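Local coordinates for protein probable endonuclease 4 (Thermotoga maritima, PDB 4HNO) that probably cleaves the DNA backbone at apurinic or apyrimidinic sites during base excision repair, leaving a 3'-hydroxyl and a 5'-terminal sugar phosphate, with three metal ions bound, at residues A[217-222]-A[248-253]; A[5-10]-A[276-281]; A[180-185]-A[244-249]; A[200-205]-A[253-258]. All coordinates share one frame; numbering follows the deposited sequence.

Interaction 1. Residues A[217-222]-A[248-253]. With MN (manganese (II) ion), chain E.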
loop_
_atom_site.group_PDB
_atom_site.type_symbol
_atom_site.label_atom_id
_atom_site.label_comp_id
_atom_site.label_asym_id
_atom_site.label_seq_id
_atom_site.Cartn_x
_atom_site.Cartn_y
_atom_site.Cartn_z
ATOM N N ILE A 217 -1.812 -3.475 -5.055
ATOM C CA ILE A 217 -0.782 -2.833 -5.865
ATOM C C ILE A 217 -1.003 -1.337 -5.757
ATOM O O ILE A 217 -2.120 -0.849 -5.934
ATOM C CB ILE A 217 -0.865 -3.311 -7.319
ATOM C CG1 ILE A 217 -0.423 -4.772 -7.395
ATOM C CG2 ILE A 217 -0.015 -2.422 -8.243
ATOM C CD1 ILE A 217 -0.811 -5.464 -8.678
ATOM N N HIS A 218 0.075 -0.609 -5.444
ATOM C CA HIS A 218 0.061 0.832 -5.564
ATOM C C HIS A 218 0.520 1.149 -6.982
ATOM O O HIS A 218 1.665 0.865 -7.361
ATOM C CB HIS A 218 0.964 1.510 -4.552
ATOM C CG HIS A 218 0.449 1.459 -3.159
ATOM N ND1 HIS A 218 1.245 1.785 -2.083
ATOM C CD2 HIS A 218 -0.789 1.183 -2.685
ATOM C CE1 HIS A 218 0.494 1.702 -1.002
ATOM N NE2 HIS A 218 -0.739 1.338 -1.335
ATOM N N LEU A 219 -0.406 1.677 -7.764
ATOM C CA LEU A 219 -0.224 1.886 -9.188
ATOM C C LEU A 219 0.231 3.321 -9.396
ATOM O O LEU A 219 -0.558 4.261 -9.418
ATOM C CB LEU A 219 -1.534 1.593 -9.925
ATOM C CG LEU A 219 -1.312 1.363 -11.413
ATOM C CD1 LEU A 219 -0.730 -0.035 -11.666
ATOM C CD2 LEU A 219 -2.597 1.578 -12.197
ATOM N N ASN A 220 1.546 3.464 -9.532
ATOM C CA ASN A 220 2.210 4.755 -9.643
ATOM C C ASN A 220 3.203 4.716 -10.804
ATOM O O ASN A 220 4.034 3.813 -10.873
ATOM C CB ASN A 220 3.021 5.035 -8.372
ATOM C CG ASN A 220 2.138 5.192 -7.145
ATOM O OD1 ASN A 220 1.124 5.892 -7.200
ATOM N ND2 ASN A 220 2.539 4.554 -6.054
ATOM N N ASP A 221 3.126 5.684 -11.713
ATOM C CA ASP A 221 4.231 5.844 -12.648
ATOM C C ASP A 221 5.385 6.488 -11.852
ATOM O O ASP A 221 5.251 6.804 -10.659
ATOM C CB ASP A 221 3.765 6.657 -13.873
ATOM C CG ASP A 221 4.503 6.308 -15.166
ATOM O OD1 ASP A 221 5.705 5.997 -15.097
ATOM O OD2 ASP A 221 3.856 6.392 -16.252
ATOM N N SER A 222 6.513 6.676 -12.521
ATOM C CA SER A 222 7.693 7.261 -11.910
ATOM C C SER A 222 8.186 8.473 -12.684
ATOM O O SER A 222 8.252 8.454 -13.911
ATOM C CB SER A 222 8.830 6.250 -11.815
ATOM O OG SER A 222 9.928 6.886 -11.179
ATOM N N VAL A 248 2.091 -3.701 -20.569
ATOM C CA VAL A 248 2.709 -4.985 -20.279
ATOM C C VAL A 248 2.269 -5.500 -18.901
ATOM O O VAL A 248 1.810 -6.627 -18.751
ATOM C CB VAL A 248 4.245 -4.874 -20.358
ATOM C CG1 VAL A 248 4.905 -6.141 -19.856
ATOM C CG2 VAL A 248 4.679 -4.568 -21.793
ATOM N N PHE A 249 2.374 -4.652 -17.893
ATOM C CA PHE A 249 2.012 -5.038 -16.524
ATOM C C PHE A 249 0.550 -5.479 -16.438
ATOM O O PHE A 249 0.252 -6.502 -15.836
ATOM C CB PHE A 249 2.267 -3.822 -15.649
ATOM C CG PHE A 249 2.112 -4.048 -14.167
ATOM C CD1 PHE A 249 2.940 -4.919 -13.478
ATOM C CD2 PHE A 249 1.221 -3.275 -13.440
ATOM C CE1 PHE A 249 2.856 -5.048 -12.101
ATOM C CE2 PHE A 249 1.143 -3.404 -12.064
ATOM C CZ PHE A 249 1.968 -4.286 -11.405
ATOM N N PHE A 250 -0.341 -4.722 -17.065
ATOM C CA PHE A 250 -1.767 -4.988 -16.993
ATOM C C PHE A 250 -2.156 -6.278 -17.690
ATOM O O PHE A 250 -3.240 -6.811 -17.450
ATOM C CB PHE A 250 -2.568 -3.876 -17.670
ATOM C CG PHE A 250 -2.481 -2.516 -17.014
ATOM C CD1 PHE A 250 -2.082 -2.342 -15.704
ATOM C CD2 PHE A 250 -2.842 -1.402 -17.755
ATOM C CE1 PHE A 250 -2.053 -1.070 -15.158
ATOM C CE2 PHE A 250 -2.805 -0.145 -17.213
ATOM C CZ PHE A 250 -2.412 0.027 -15.916
ATOM N N SER A 251 -1.308 -6.760 -18.590
ATOM C CA SER A 251 -1.653 -7.920 -19.403
ATOM C C SER A 251 -1.644 -9.226 -18.620
ATOM O O SER A 251 -2.192 -10.219 -19.085
ATOM C CB SER A 251 -0.724 -8.022 -20.617
ATOM O OG SER A 251 0.568 -8.468 -20.264
ATOM N N PHE A 252 -1.053 -9.226 -17.432
ATOM C CA PHE A 252 -0.983 -10.429 -16.616
ATOM C C PHE A 252 -2.221 -10.579 -15.766
ATOM O O PHE A 252 -2.573 -9.692 -14.991
ATOM C CB PHE A 252 0.268 -10.386 -15.740
ATOM C CG PHE A 252 1.527 -10.638 -16.505
ATOM C CD1 PHE A 252 2.098 -9.628 -17.265
ATOM C CD2 PHE A 252 2.113 -11.882 -16.501
ATOM C CE1 PHE A 252 3.246 -9.864 -17.994
ATOM C CE2 PHE A 252 3.264 -12.114 -17.220
ATOM C CZ PHE A 252 3.828 -11.104 -17.968
ATOM N N LYS A 253 -2.891 -11.716 -15.888
ATOM C CA LYS A 253 -4.083 -11.965 -15.094
ATOM C C LYS A 253 -3.784 -11.934 -13.577
ATOM O O LYS A 253 -4.632 -11.498 -12.797
ATOM C CB LYS A 253 -4.734 -13.285 -15.504
ATOM C CG LYS A 253 -5.452 -13.212 -16.853
ATOM C CD LYS A 253 -6.664 -12.284 -16.793
ATOM C CE LYS A 253 -7.469 -12.325 -18.081
ATOM N NZ LYS A 253 -8.378 -11.150 -18.195
HETATM MN MN MN E . 2.908 3.274 -2.185
HETATM O O HOH W 1 2.986 4.470 -0.646
#
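Leu-219 carries the tight part of this contact, its CD1 methyl wedged between two phenylalanine rings. CD1 lies 3.9 Å from CE2 of Phe-249, at the edge of that ring, and 3.9 Å from CE1 of Phe-250, again at the edge. The leucine takes this place because its CG stands anti to the backbone N (chi1 -162°), which brings a side chain that leaves the strand obliquely round to the helix. Ile-217 comes from the opposite direction to Phe-249 and meets its ring obliquely: CD1 is 4.1 Å from CZ, and CG2 is 4.1 Å from CE2. All four residues are buried, and no hydrogen bond crosses between 217-222 and 248-253. At the outer end, exposed Ser-251 turns back on Val-248, its OG giving Val-248 O a bond of 2.7 Å beside the one from Ser-251 N. On the inner side of strand 214-222, His-218 ND1 binds a manganese ion at 2.2 Å, completed by Glu-147, Asp-181, Glu-263 and a water. The strand thus faces metal on one side and helix 242-250 on the other, with Val-278 of helix 268-284 touching Leu-219 and Phe-250, and Thr-182 of helix 182-187 touching Ile-217 and Phe-249.

Interaction 2. Residues A[5-10]-A[276-281]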
loop_
_atom_site.group_PDB
_atom_site.type_symbol
_atom_site.label_atom_id
_atom_site.label_comp_id
_atom_site.label_asym_id
_atom_site.label_seq_id
_atom_site.Cartn_x
_atom_site.Cartn_y
_atom_site.Cartn_z
ATOM N N ILE A 5 -11.641 -5.263 -13.382
ATOM C CA ILE A 5 -10.536 -4.576 -12.744
ATOM C C ILE A 5 -10.997 -3.985 -11.431
ATOM O O ILE A 5 -12.099 -3.437 -11.322
ATOM C CB ILE A 5 -10.024 -3.459 -13.677
ATOM C CG1 ILE A 5 -9.477 -4.058 -14.977
ATOM C CG2 ILE A 5 -8.984 -2.587 -12.993
ATOM C CD1 ILE A 5 -8.360 -5.068 -14.785
ATOM N N LYS A 6 -10.136 -4.121 -10.428
ATOM C CA LYS A 6 -10.337 -3.525 -9.113
ATOM C C LYS A 6 -9.374 -2.345 -9.059
ATOM O O LYS A 6 -8.175 -2.530 -9.134
ATOM C CB LYS A 6 -10.022 -4.541 -8.015
ATOM C CG LYS A 6 -10.931 -5.781 -8.028
ATOM C CD LYS A 6 -10.381 -6.850 -7.091
ATOM C CE LYS A 6 -10.991 -8.214 -7.283
ATOM N NZ LYS A 6 -10.307 -8.938 -8.381
ATOM N N ILE A 7 -9.920 -1.132 -9.014
ATOM C CA ILE A 7 -9.136 0.075 -9.146
ATOM C C ILE A 7 -9.711 1.193 -8.300
ATOM O O ILE A 7 -10.924 1.310 -8.126
ATOM C CB ILE A 7 -9.000 0.500 -10.627
ATOM C CG1 ILE A 7 -8.016 1.657 -10.772
ATOM C CG2 ILE A 7 -10.356 0.849 -11.233
ATOM C CD1 ILE A 7 -7.538 1.865 -12.215
ATOM N N GLY A 8 -8.821 2.006 -7.761
ATOM C CA GLY A 8 -9.210 3.205 -7.069
ATOM C C GLY A 8 -7.971 4.016 -6.744
ATOM O O GLY A 8 -6.950 3.879 -7.409
ATOM N N ALA A 9 -8.079 4.854 -5.719
ATOM C CA ALA A 9 -7.026 5.781 -5.376
ATOM C C ALA A 9 -6.945 5.966 -3.872
ATOM O O ALA A 9 -7.843 5.570 -3.126
ATOM C CB ALA A 9 -7.264 7.132 -6.044
ATOM N N HIS A 10 -5.852 6.573 -3.439
ATOM C CA HIS A 10 -5.759 7.106 -2.103
ATOM C C HIS A 10 -6.710 8.301 -2.020
ATOM O O HIS A 10 -6.639 9.216 -2.835
ATOM C CB HIS A 10 -4.327 7.519 -1.791
ATOM C CG HIS A 10 -4.178 7.833 -0.353
ATOM N ND1 HIS A 10 -3.783 6.893 0.566
ATOM C CD2 HIS A 10 -4.548 8.927 0.349
ATOM C CE1 HIS A 10 -3.844 7.425 1.769
ATOM N NE2 HIS A 10 -4.302 8.657 1.666
ATOM N N LYS A 276 -9.401 6.726 -15.929
ATOM C CA LYS A 276 -9.758 6.717 -17.340
ATOM C C LYS A 276 -8.558 6.322 -18.193
ATOM O O LYS A 276 -8.715 5.578 -19.153
ATOM C CB LYS A 276 -10.273 8.085 -17.756
ATOM C CG LYS A 276 -11.686 8.366 -17.285
ATOM C CD LYS A 276 -12.170 9.737 -17.737
ATOM C CE LYS A 276 -13.531 10.071 -17.142
ATOM N NZ LYS A 276 -13.473 10.245 -15.662
ATOM N N LYS A 277 -7.370 6.828 -17.860
ATOM C CA LYS A 277 -6.157 6.481 -18.601
ATOM C C LYS A 277 -5.868 4.981 -18.525
ATOM O O LYS A 277 -5.475 4.377 -19.516
ATOM C CB LYS A 277 -4.975 7.292 -18.070
ATOM C CG LYS A 277 -3.649 7.043 -18.771
ATOM C CD LYS A 277 -3.697 7.469 -20.222
ATOM C CE LYS A 277 -2.307 7.764 -20.751
ATOM N NZ LYS A 277 -2.363 8.326 -22.125
ATOM N N VAL A 278 -6.027 4.380 -17.350
ATOM C CA VAL A 278 -5.827 2.946 -17.226
ATOM C C VAL A 278 -6.729 2.187 -18.196
ATOM O O VAL A 278 -6.276 1.293 -18.909
ATOM C CB VAL A 278 -6.052 2.481 -15.775
ATOM C CG1 VAL A 278 -6.127 0.968 -15.691
ATOM C CG2 VAL A 278 -4.935 3.037 -14.893
ATOM N N PHE A 279 -8.003 2.540 -18.233
ATOM C CA PHE A 279 -8.897 1.869 -19.151
ATOM C C PHE A 279 -8.586 2.190 -20.611
ATOM O O PHE A 279 -8.754 1.326 -21.476
ATOM C CB PHE A 279 -10.350 2.132 -18.762
ATOM C CG PHE A 279 -10.743 1.418 -17.502
ATOM C CD1 PHE A 279 -11.000 2.119 -16.342
ATOM C CD2 PHE A 279 -10.779 0.036 -17.464
ATOM C CE1 PHE A 279 -11.331 1.451 -15.171
ATOM C CE2 PHE A 279 -11.106 -0.630 -16.302
ATOM C CZ PHE A 279 -11.380 0.082 -15.156
ATOM N N GLU A 280 -8.107 3.403 -20.882
ATOM C CA GLU A 280 -7.670 3.750 -22.248
ATOM C C GLU A 280 -6.513 2.854 -22.658
ATOM O O GLU A 280 -6.453 2.406 -23.803
ATOM C CB GLU A 280 -7.171 5.192 -22.353
ATOM C CG GLU A 280 -8.172 6.309 -22.184
ATOM C CD GLU A 280 -7.484 7.670 -22.181
ATOM O OE1 GLU A 280 -6.616 7.890 -23.055
ATOM O OE2 GLU A 280 -7.780 8.505 -21.297
ATOM N N ILE A 281 -5.556 2.650 -21.762
ATOM C CA ILE A 281 -4.420 1.797 -22.063
ATOM C C ILE A 281 -4.882 0.372 -22.351
ATOM O O ILE A 281 -4.465 -0.232 -23.332
ATOM C CB ILE A 281 -3.385 1.823 -20.908
ATOM C CG1 ILE A 281 -2.715 3.199 -20.840
ATOM C CG2 ILE A 281 -2.359 0.715 -21.060
ATOM C CD1 ILE A 281 -1.940 3.429 -19.565
#
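Ile-7 and Phe-279 have the most surface buried where the first strand meets the last long helix, and Ile-7 can be followed outward atom by atom. Its CB branches two ways. CG2, in the crowded position between the backbone N and the carbonyl carbon, lies 4.1 Å from CE1 of Phe-279 and equally far from CZ. CG1 takes the other course, anti to the backbone N (chi1 -172°), and with chi2 also extended at 164° it carries CD1 straight out to the helix. There CD1 meets Val-278 tip to tip, 3.9 Å from its CG1 and at the same distance from its CB and CG2, which places the methyl over the fork of the valine. Ile-5, two residues earlier, adds a second contact to the phenylalanine: its CB is 4.0 Å from CE2 of Phe-279, and its CG1 is equally close to that atom. Both isoleucines run past the ring in the opposite direction to it, and they reach its outer end, CE1, CE2 and CZ. Burial is uneven, since Ile-7 and Val-278 are enclosed whereas Phe-279 is exposed at the border. Trp-260 of strand 260-262, a parallel neighbour of strand 7-10, touches both Ile-5 and Val-278. This is the closure of a TIM barrel, in which the C-terminal helix packs on the outside of the first strand.

Interaction 3. Residues A[180-185]-A[244-249]. With MN (manganese (II) ion), chain E; MN (manganese (II) ion), chain C.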
loop_
_atom_site.group_PDB
_atom_site.type_symbol
_atom_site.label_atom_id
_atom_site.label_comp_id
_atom_site.label_asym_id
_atom_site.label_seq_id
_atom_site.Cartn_x
_atom_site.Cartn_y
_atom_site.Cartn_z
ATOM N N TYR A 180 2.559 -4.231 -3.357
ATOM C CA TYR A 180 3.603 -3.914 -4.324
ATOM C C TYR A 180 3.343 -2.534 -4.916
ATOM O O TYR A 180 2.298 -2.304 -5.536
ATOM C CB TYR A 180 3.647 -4.956 -5.463
ATOM C CG TYR A 180 4.771 -4.631 -6.405
ATOM C CD1 TYR A 180 6.088 -4.854 -6.029
ATOM C CD2 TYR A 180 4.542 -4.045 -7.646
ATOM C CE1 TYR A 180 7.141 -4.509 -6.841
ATOM C CE2 TYR A 180 5.602 -3.719 -8.488
ATOM C CZ TYR A 180 6.899 -3.940 -8.061
ATOM O OH TYR A 180 7.974 -3.609 -8.847
ATOM N N ASP A 181 4.284 -1.610 -4.711
ATOM C CA ASP A 181 4.217 -0.267 -5.265
ATOM C C ASP A 181 5.099 -0.224 -6.522
ATOM O O ASP A 181 6.306 -0.487 -6.467
ATOM C CB ASP A 181 4.673 0.750 -4.216
ATOM C CG ASP A 181 4.552 2.188 -4.671
ATOM O OD1 ASP A 181 3.941 3.009 -3.935
ATOM O OD2 ASP A 181 5.055 2.514 -5.772
ATOM N N THR A 182 4.470 0.056 -7.654
ATOM C CA THR A 182 5.177 0.005 -8.927
ATOM C C THR A 182 6.269 1.063 -9.052
ATOM O O THR A 182 7.258 0.818 -9.744
ATOM C CB THR A 182 4.195 0.113 -10.103
ATOM O OG1 THR A 182 3.458 1.321 -10.052
ATOM C CG2 THR A 182 3.219 -1.036 -10.124
ATOM N N CYS A 183 6.084 2.235 -8.464
ATOM C CA CYS A 183 7.120 3.272 -8.533
ATOM C C CYS A 183 8.293 2.894 -7.650
ATOM O O CYS A 183 9.454 2.933 -8.070
ATOM C CB CYS A 183 6.555 4.638 -8.164
ATOM S SG CYS A 183 7.776 5.968 -8.246
ATOM N N HIS A 184 8.004 2.520 -6.403
ATOM C CA HIS A 184 9.075 2.102 -5.520
ATOM C C HIS A 184 9.854 0.936 -6.128
ATOM O O HIS A 184 11.088 0.878 -6.058
ATOM C CB HIS A 184 8.546 1.712 -4.156
ATOM C CG HIS A 184 7.836 2.830 -3.452
ATOM N ND1 HIS A 184 7.044 2.622 -2.347
ATOM C CD2 HIS A 184 7.753 4.160 -3.704
ATOM C CE1 HIS A 184 6.529 3.775 -1.942
ATOM N NE2 HIS A 184 6.933 4.728 -2.754
ATOM N N GLY A 185 9.121 -0.002 -6.728
ATOM C CA GLY A 185 9.759 -1.142 -7.342
ATOM C C GLY A 185 10.612 -0.741 -8.541
ATOM O O GLY A 185 11.736 -1.216 -8.711
ATOM N N GLU A 244 3.189 2.194 -22.498
ATOM C CA GLU A 244 3.638 0.905 -22.995
ATOM C C GLU A 244 4.018 -0.030 -21.849
ATOM O O GLU A 244 3.757 -1.225 -21.905
ATOM C CB GLU A 244 4.809 1.074 -23.967
ATOM C CG GLU A 244 4.451 1.900 -25.203
ATOM C CD GLU A 244 5.396 1.730 -26.370
ATOM O OE1 GLU A 244 6.428 1.043 -26.234
ATOM O OE2 GLU A 244 5.083 2.281 -27.444
ATOM N N GLY A 245 4.659 0.510 -20.823
ATOM C CA GLY A 245 5.051 -0.306 -19.693
ATOM C C GLY A 245 3.861 -0.801 -18.895
ATOM O O GLY A 245 3.785 -1.975 -18.519
ATOM N N PHE A 246 2.918 0.096 -18.625
ATOM C CA PHE A 246 1.733 -0.330 -17.922
ATOM C C PHE A 246 0.923 -1.331 -18.745
ATOM O O PHE A 246 0.346 -2.255 -18.179
ATOM C CB PHE A 246 0.881 0.854 -17.454
ATOM C CG PHE A 246 1.385 1.477 -16.188
ATOM C CD1 PHE A 246 1.849 2.770 -16.166
ATOM C CD2 PHE A 246 1.433 0.746 -15.016
ATOM C CE1 PHE A 246 2.343 3.340 -15.005
ATOM C CE2 PHE A 246 1.936 1.307 -13.853
ATOM C CZ PHE A 246 2.390 2.602 -13.854
ATOM N N ALA A 247 0.905 -1.198 -20.068
ATOM C CA ALA A 247 0.195 -2.184 -20.873
ATOM C C ALA A 247 0.769 -3.580 -20.657
ATOM O O ALA A 247 0.029 -4.538 -20.587
ATOM C CB ALA A 247 0.252 -1.796 -22.338
ATOM N N VAL A 248 2.091 -3.701 -20.569
ATOM C CA VAL A 248 2.709 -4.985 -20.279
ATOM C C VAL A 248 2.269 -5.500 -18.901
ATOM O O VAL A 248 1.810 -6.627 -18.751
ATOM C CB VAL A 248 4.245 -4.874 -20.358
ATOM C CG1 VAL A 248 4.905 -6.141 -19.856
ATOM C CG2 VAL A 248 4.679 -4.568 -21.793
ATOM N N PHE A 249 2.374 -4.652 -17.893
ATOM C CA PHE A 249 2.012 -5.038 -16.524
ATOM C C PHE A 249 0.550 -5.479 -16.438
ATOM O O PHE A 249 0.252 -6.502 -15.836
ATOM C CB PHE A 249 2.267 -3.822 -15.649
ATOM C CG PHE A 249 2.112 -4.048 -14.167
ATOM C CD1 PHE A 249 2.940 -4.919 -13.478
ATOM C CD2 PHE A 249 1.221 -3.275 -13.440
ATOM C CE1 PHE A 249 2.856 -5.048 -12.101
ATOM C CE2 PHE A 249 1.143 -3.404 -12.064
ATOM C CZ PHE A 249 1.968 -4.286 -11.405
HETATM MN MN MN E . 2.908 3.274 -2.185
HETATM MN MN MN C . 6.481 6.748 -2.715
HETATM O O HOH W 1 2.986 4.470 -0.646
#
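Thr-182 presents a different branch to each of two rings, Phe-249 and Phe-246, the three residues that bury most in this contact. Its CG2 methyl lies 3.7 Å from CE2 of Phe-249 and equally far from CZ, approaching that ring obliquely. Its OG1 sits near the plane of the Phe-246 ring, at the edge, 4.1 Å from CE2. With chi1 at 59°, OG1 stands between the backbone N and the carbonyl carbon, within hydrogen-bonding distance of two carbonyls, Asn-220 O and His-218 O, which can share its single proton; its contact with the ring is packing. Just before it, Asp-181 caps helix 182-187: OD2 accepts from His-184 N at 3.0 Å, nearly straight (170°), while OD1 binds manganese at 2.0 Å. His-184 NE2 holds a second manganese at 2.1 Å. Thr-182 stands where strand 176-181 passes into helix 182-187, next to strand 214-222, whose Leu-219 and Asp-221 also touch Phe-246 of the covering helix 242-250.

Interaction 4. Residues A[200-205]-A[253-258]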
loop_
_atom_site.group_PDB
_atom_site.type_symbol
_atom_site.label_atom_id
_atom_site.label_comp_id
_atom_site.label_asym_id
_atom_site.label_seq_id
_atom_site.Cartn_x
_atom_site.Cartn_y
_atom_site.Cartn_z
ATOM N N ALA A 200 9.356 -12.232 -13.836
ATOM C CA ALA A 200 10.326 -12.367 -12.752
ATOM C C ALA A 200 9.763 -11.864 -11.433
ATOM O O ALA A 200 9.971 -12.479 -10.387
ATOM C CB ALA A 200 11.629 -11.646 -13.091
ATOM N N LEU A 201 9.045 -10.749 -11.486
ATOM C CA LEU A 201 8.411 -10.193 -10.291
ATOM C C LEU A 201 7.410 -11.198 -9.717
ATOM O O LEU A 201 7.398 -11.469 -8.511
ATOM C CB LEU A 201 7.736 -8.874 -10.649
ATOM C CG LEU A 201 6.876 -8.255 -9.547
ATOM C CD1 LEU A 201 7.697 -7.933 -8.321
ATOM C CD2 LEU A 201 6.170 -7.046 -10.080
ATOM N N LEU A 202 6.548 -11.732 -10.572
ATOM C CA LEU A 202 5.547 -12.686 -10.116
ATOM C C LEU A 202 6.184 -13.952 -9.562
ATOM O O LEU A 202 5.741 -14.480 -8.546
ATOM C CB LEU A 202 4.563 -13.018 -11.246
ATOM C CG LEU A 202 3.630 -11.873 -11.635
ATOM C CD1 LEU A 202 2.903 -12.188 -12.928
ATOM C CD2 LEU A 202 2.637 -11.587 -10.529
ATOM N N ASN A 203 7.231 -14.437 -10.222
ATOM C CA ASN A 203 7.937 -15.598 -9.710
ATOM C C ASN A 203 8.532 -15.319 -8.334
ATOM O O ASN A 203 8.516 -16.172 -7.451
ATOM C CB ASN A 203 9.020 -16.027 -10.688
ATOM C CG ASN A 203 8.451 -16.633 -11.943
ATOM O OD1 ASN A 203 7.315 -17.110 -11.962
ATOM N ND2 ASN A 203 9.230 -16.616 -13.005
ATOM N N GLU A 204 9.074 -14.125 -8.166
ATOM C CA GLU A 204 9.656 -13.735 -6.900
ATOM C C GLU A 204 8.585 -13.664 -5.780
ATOM O O GLU A 204 8.779 -14.176 -4.678
ATOM C CB GLU A 204 10.390 -12.414 -7.118
ATOM C CG GLU A 204 11.211 -11.953 -5.961
ATOM C CD GLU A 204 12.112 -10.761 -6.311
ATOM O OE1 GLU A 204 12.708 -10.656 -7.404
ATOM O OE2 GLU A 204 12.200 -9.914 -5.438
ATOM N N ILE A 205 7.442 -13.053 -6.075
ATOM C CA ILE A 205 6.336 -13.010 -5.127
ATOM C C ILE A 205 5.876 -14.415 -4.775
ATOM O O ILE A 205 5.668 -14.729 -3.605
ATOM C CB ILE A 205 5.198 -12.122 -5.672
ATOM C CG1 ILE A 205 5.669 -10.660 -5.719
ATOM C CG2 ILE A 205 3.952 -12.252 -4.807
ATOM C CD1 ILE A 205 4.742 -9.728 -6.434
ATOM N N LYS A 253 -2.891 -11.716 -15.888
ATOM C CA LYS A 253 -4.083 -11.965 -15.094
ATOM C C LYS A 253 -3.784 -11.934 -13.577
ATOM O O LYS A 253 -4.632 -11.498 -12.797
ATOM C CB LYS A 253 -4.734 -13.285 -15.504
ATOM C CG LYS A 253 -5.452 -13.212 -16.853
ATOM C CD LYS A 253 -6.664 -12.284 -16.793
ATOM C CE LYS A 253 -7.469 -12.325 -18.081
ATOM N NZ LYS A 253 -8.378 -11.150 -18.195
ATOM N N GLU A 254 -2.592 -12.374 -13.175
ATOM C CA GLU A 254 -2.204 -12.342 -11.770
ATOM C C GLU A 254 -2.235 -10.905 -11.231
ATOM O O GLU A 254 -2.579 -10.675 -10.071
ATOM C CB GLU A 254 -0.804 -12.925 -11.569
ATOM C CG GLU A 254 -0.677 -14.399 -11.906
ATOM C CD GLU A 254 -0.286 -14.664 -13.356
ATOM O OE1 GLU A 254 -0.442 -13.775 -14.227
ATOM O OE2 GLU A 254 0.181 -15.783 -13.620
ATOM N N ILE A 255 -1.868 -9.953 -12.080
ATOM C CA ILE A 255 -1.876 -8.543 -11.722
ATOM C C ILE A 255 -3.300 -7.986 -11.705
ATOM O O ILE A 255 -3.694 -7.268 -10.790
ATOM C CB ILE A 255 -0.951 -7.764 -12.678
ATOM C CG1 ILE A 255 0.511 -8.243 -12.534
ATOM C CG2 ILE A 255 -1.062 -6.268 -12.473
ATOM C CD1 ILE A 255 1.112 -8.056 -11.161
ATOM N N GLN A 256 -4.097 -8.353 -12.705
ATOM C CA GLN A 256 -5.495 -7.924 -12.764
ATOM C C GLN A 256 -6.315 -8.396 -11.561
ATOM O O GLN A 256 -7.338 -7.795 -11.239
ATOM C CB GLN A 256 -6.174 -8.442 -14.037
ATOM C CG GLN A 256 -5.601 -7.850 -15.308
ATOM C CD GLN A 256 -6.259 -8.444 -16.536
ATOM O OE1 GLN A 256 -7.374 -8.948 -16.465
ATOM N NE2 GLN A 256 -5.569 -8.394 -17.664
ATOM N N GLU A 257 -5.910 -9.489 -10.930
ATOM C CA GLU A 257 -6.664 -10.014 -9.807
ATOM C C GLU A 257 -6.562 -9.179 -8.535
ATOM O O GLU A 257 -7.357 -9.356 -7.620
ATOM C CB GLU A 257 -6.250 -11.458 -9.529
ATOM C CG GLU A 257 -6.826 -12.454 -10.527
ATOM C CD GLU A 257 -8.348 -12.572 -10.466
ATOM O OE1 GLU A 257 -9.044 -11.544 -10.599
ATOM O OE2 GLU A 257 -8.851 -13.699 -10.287
ATOM N N VAL A 258 -5.605 -8.271 -8.486
ATOM C CA VAL A 258 -5.304 -7.537 -7.274
ATOM C C VAL A 258 -5.777 -6.094 -7.427
ATOM O O VAL A 258 -5.609 -5.514 -8.500
ATOM C CB VAL A 258 -3.777 -7.573 -7.032
ATOM C CG1 VAL A 258 -3.413 -6.791 -5.781
ATOM C CG2 VAL A 258 -3.297 -9.008 -6.926
#
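Segments 200-205 and 253-258 come nearest at Leu-202 and Glu-254, whose CA atoms are 7.9 Å apart, a spacing that one layer of side chains fills. Leu-202 supplies that layer from its side. Its CD2 rests 3.8 Å from CB of Glu-254 and 3.9 Å from CD1 of Ile-255, so a single methyl bridges two successive residues of the short helix. Its other methyl, CD1, lies 4.0 Å from the same CB and 3.9 Å from OE1 of Glu-254. The glutamate chain is bent at chi2 (91°), which folds the carboxylate back beside the leucine. Ile-255 leaves its helix at a slant; chi1 of -63° sets CG1 beside the backbone N, and chi2 of -61° turns CD1 to Leu-202. That same methyl also packs on the ring of Phe-249, while Phe-252, at the N-cap position of helix 253-256, touches Leu-202. On another side of the short helix Lys-253 NZ bonds to Gln-256 OE1 at 3.0 Å and to Glu-288 O, which ties the helix to the chain's C-terminus. Between the two segments there is neither a hydrogen bond nor a salt bridge. Their contact therefore rests on the fit of aliphatic groups: buried Leu-202 and Ile-255 form the apolar part, and partly exposed Glu-254 lends its CB, with its carboxylate, probably charged, lying beside Leu-202 CD1.

Overall arrangement
Along the chain, interactions 1, 3 and 4 are all nested inside the loop that interaction 2 closes between the first strand and helix 268-284; interaction 1 is also nested inside interaction 4, whose segments alternate with those of interaction 3. Interactions 1 and 3 have centres about 4 Å apart and share helix 242-250, which packs on strand 214-222 and on Thr-182, just past the end of the neighbouring parallel strand 176-181. The centre of interaction 2 lies about 10 Å from that of interaction 1, joined through Val-278, and about 17 Å from interaction 4. Together they describe one sector of the TIM barrel, with packing outside the sheet and, at interactions 1 and 3, ligands of a shared manganese ion toward the C-terminal ends of the strands.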